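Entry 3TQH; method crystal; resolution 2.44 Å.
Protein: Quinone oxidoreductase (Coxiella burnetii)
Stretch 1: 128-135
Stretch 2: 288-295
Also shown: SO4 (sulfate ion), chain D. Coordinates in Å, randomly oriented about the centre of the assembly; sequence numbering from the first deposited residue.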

# COMPACT_ATOMS: atom_id res chain seq x y z
N PHE A 128 -0.83 -2.79 17.05
CA PHE A 128 0.07 -1.86 16.38
C PHE A 128 0.53 -2.38 15.01
O PHE A 128 0.60 -1.63 14.05
N LEU A 129 0.84 -3.68 14.94
CA LEU A 129 1.22 -4.32 13.68
C LEU A 129 0.11 -4.22 12.63
O LEU A 129 0.38 -3.93 11.45
N GLN A 130 -1.13 -4.47 13.03
CA GLN A 130 -2.27 -4.30 12.13
C GLN A 130 -2.42 -2.84 11.69
O GLN A 130 -2.65 -2.56 10.52
N ALA A 131 -2.27 -1.92 12.64
CA ALA A 131 -2.44 -0.49 12.36
C ALA A 131 -1.40 0.04 11.36
O ALA A 131 -1.73 0.90 10.55
N ALA A 132 -0.17 -0.46 11.42
CA ALA A 132 0.90 -0.00 10.53
C ALA A 132 0.80 -0.65 9.15
O ALA A 132 1.34 -0.13 8.19
N SER A 133 0.12 -1.78 9.07
CA SER A 133 -0.02 -2.51 7.81
C SER A 133 -1.16 -2.00 6.93
O SER A 133 -1.23 -2.33 5.75
N LEU A 134 -2.02 -1.17 7.51
CA LEU A 134 -3.27 -0.78 6.87
C LEU A 134 -3.24 0.47 5.96
O LEU A 134 -3.82 0.43 4.88
N PRO A 135 -2.59 1.57 6.39
CA PRO A 135 -2.80 2.85 5.71
C PRO A 135 -2.60 2.89 4.19
O PRO A 135 -3.54 3.20 3.47
N ARG A 288 -9.95 -8.46 6.91
CA ARG A 288 -8.73 -9.09 7.39
C ARG A 288 -7.52 -8.43 6.76
O ARG A 288 -7.48 -8.25 5.54
N ILE A 289 -6.54 -8.08 7.60
CA ILE A 289 -5.22 -7.69 7.13
C ILE A 289 -4.31 -8.89 7.32
O ILE A 289 -4.00 -9.28 8.45
N GLU A 290 -3.90 -9.48 6.21
CA GLU A 290 -3.00 -10.62 6.21
C GLU A 290 -1.57 -10.12 6.36
O GLU A 290 -1.02 -9.50 5.47
N ILE A 291 -0.98 -10.40 7.52
CA ILE A 291 0.42 -10.15 7.76
C ILE A 291 1.16 -11.48 7.62
O ILE A 291 1.07 -12.35 8.49
N SER A 292 1.86 -11.66 6.50
CA SER A 292 2.50 -12.95 6.22
C SER A 292 3.85 -13.12 6.93
O SER A 292 4.22 -14.24 7.29
N ARG A 293 4.57 -12.03 7.15
CA ARG A 293 5.78 -12.11 7.97
C ARG A 293 6.09 -10.83 8.73
O ARG A 293 5.88 -9.73 8.25
N ILE A 294 6.61 -11.01 9.94
CA ILE A 294 6.99 -9.93 10.84
C ILE A 294 8.51 -9.90 10.95
O ILE A 294 9.12 -10.91 11.31
N PHE A 295 9.11 -8.75 10.67
CA PHE A 295 10.57 -8.58 10.69
C PHE A 295 11.03 -7.61 11.78
O PHE A 295 10.29 -6.71 12.16

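A helix can pack against an extended segment without a single direct hydrogen bond between them, provided that branched aliphatic side chains fill the space and polar groups find partners within their own segment or through solvent. The contact between residues 128-135 and 288-295 of this quinone oxidoreductase illustrates the principle. The two stretches are far apart in sequence, and the axes of helix 128-133 and strand 291-295 are inclined at 113°, with a closest approach of 10.9 Å. Side chains fill most of this gap, and together the stretches bury 351 Å².

The apolar centre belongs to Ile-289, which gives up more surface to the partner stretch than any other residue here. It lies just before the strand, is buried, and directs its CA-to-CB bond toward the helix. With chi1 m and chi2 t, its CD1 reaches to 3.4 Å from CD1 of Leu-134, a tight apolar contact, and also lies 3.4 Å from the backbone O of Gln-130. Its other branch is used as well: CG2 of Ile-289 sits 3.8 Å from CB of Ser-133. Leu-134 meets this side chain from a sideways start; its t, p rotamer brings the end of the side chain nearer than its CA-to-CB bond alone would suggest.

Alternation along the extended segment then supplies the second wedge. Ile-291 points toward the helix, as Ile-289 does, whereas Arg-288 and Glu-290 point away. Ile-291 is also m, t, and its CD1 approaches CB of Leu-129 at 4.2 Å and CG of Gln-130 at 4.3 Å, so the methyl rests over the junction of two successive helical residues. Leu-129, itself m, t and pointing toward the strand, extends the apolar strip outward: its CD1 meets CD1 of Ile-294 at 3.9 Å. Ile-294 is exposed and begins sideways, but its m, t side chain brings its end in to close this margin.

Polar groups are accommodated with little disturbance. Ser-133, buried and pointing toward the other stretch, adopts chi1 m and turns its OG back to donate a hydrogen bond to O of Leu-129, at 2.9 Å. The hydroxyl is thus satisfied within its own stretch, although OG is just 3.8 Å from CG1 of Ile-291. Gln-130 stands at the polar edge. Its m, t side chain leaves sideways, and NE2 donates to water 1 at 2.9 Å; the same water donates to O of Ile-289, also at 2.9 Å, giving the two stretches a solvent-mediated link where a direct one is absent.

Farther out, Arg-288 and Glu-290 pair with each other, NE of Arg-288 lying 2.8 Å from OE1 of Glu-290 in a salt bridge that takes no part in the packing. At the start of the helix, N of Phe-128 donates to O3 of a sulfate ion at 2.7 Å, and that oxygen lies at the edge of the phenyl ring.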

# COMPACT_ATOMS: atom_id res chain seq x y z
CB PHE A 128 1.28 -1.55 17.27
CG PHE A 128 0.98 -0.59 18.40
CD1 PHE A 128 0.81 -1.06 19.69
CD2 PHE A 128 0.86 0.77 18.15
CE1 PHE A 128 0.53 -0.18 20.73
CE2 PHE A 128 0.58 1.65 19.19
CZ PHE A 128 0.42 1.18 20.48
CB LEU A 129 1.57 -5.79 13.91
CG LEU A 129 2.84 -6.05 14.73
CD1 LEU A 129 2.88 -7.49 15.21
CD2 LEU A 129 4.08 -5.70 13.92
CB GLN A 130 -3.57 -4.78 12.78
CG GLN A 130 -3.71 -6.29 12.86
CD GLN A 130 -4.96 -6.73 13.59
OE1 GLN A 130 -5.35 -6.14 14.60
NE2 GLN A 130 -5.61 -7.77 13.08
CB ALA A 131 -2.39 0.32 13.65
CB ALA A 132 2.27 -0.30 11.15
CB SER A 133 -0.21 -4.00 8.10
OG SER A 133 0.95 -4.56 8.70
CB LEU A 134 -4.36 -0.61 7.94
CG LEU A 134 -5.81 -0.47 7.49
CD1 LEU A 134 -6.28 -1.68 6.69
CD2 LEU A 134 -6.70 -0.23 8.69
CB PRO A 135 -1.81 3.78 6.42
CG PRO A 135 -1.71 3.23 7.77
CD PRO A 135 -1.73 1.74 7.58
CB ARG A 288 -8.69 -10.57 7.02
CG ARG A 288 -7.49 -11.28 7.62
CD ARG A 288 -7.17 -12.60 6.95
NE ARG A 288 -5.88 -13.10 7.42
CZ ARG A 288 -5.65 -13.59 8.64
NH1 ARG A 288 -6.62 -13.69 9.54
NH2 ARG A 288 -4.43 -14.01 8.95
CB ILE A 289 -4.63 -6.50 7.91
CG1 ILE A 289 -5.64 -5.37 8.04
CG2 ILE A 289 -3.37 -5.99 7.21
CD1 ILE A 289 -5.08 -4.12 8.67
CB GLU A 290 -3.14 -11.39 4.89
CG GLU A 290 -2.15 -12.54 4.70
CD GLU A 290 -2.30 -13.64 5.74
OE1 GLU A 290 -3.42 -13.80 6.28
OE2 GLU A 290 -1.30 -14.34 6.00
CB ILE A 291 0.64 -9.54 9.15
CG1 ILE A 291 -0.11 -8.21 9.27
CG2 ILE A 291 2.13 -9.33 9.42
CD1 ILE A 291 -0.26 -7.71 10.69
CB SER A 292 2.64 -13.17 4.71
OG SER A 292 3.41 -12.15 4.10
CB ARG A 293 6.98 -12.55 7.12
CG ARG A 293 8.24 -12.65 7.97
CD ARG A 293 9.33 -13.53 7.43
NE ARG A 293 10.52 -13.29 8.23
CZ ARG A 293 10.74 -13.79 9.45
NH1 ARG A 293 9.88 -14.64 10.02
NH2 ARG A 293 11.86 -13.47 10.09
CB ILE A 294 6.41 -10.15 12.26
CG1 ILE A 294 4.89 -10.34 12.20
CG2 ILE A 294 6.79 -8.99 13.18
CD1 ILE A 294 4.27 -10.77 13.52
CB PHE A 295 11.06 -8.01 9.36
CG PHE A 295 10.95 -8.95 8.20
CD1 PHE A 295 11.98 -9.84 7.92
CD2 PHE A 295 9.84 -8.92 7.37
CE1 PHE A 295 11.89 -10.70 6.84
CE2 PHE A 295 9.75 -9.78 6.29
CZ PHE A 295 10.77 -10.68 6.03
S SO4 D . 1.00 -5.11 19.26
O1 SO4 D . 2.16 -4.55 19.96
O2 SO4 D . 0.50 -6.28 19.98
O3 SO4 D . -0.08 -4.13 19.22
O4 SO4 D . 1.40 -5.49 17.90
O HOH W 1 -4.08 -9.41 11.30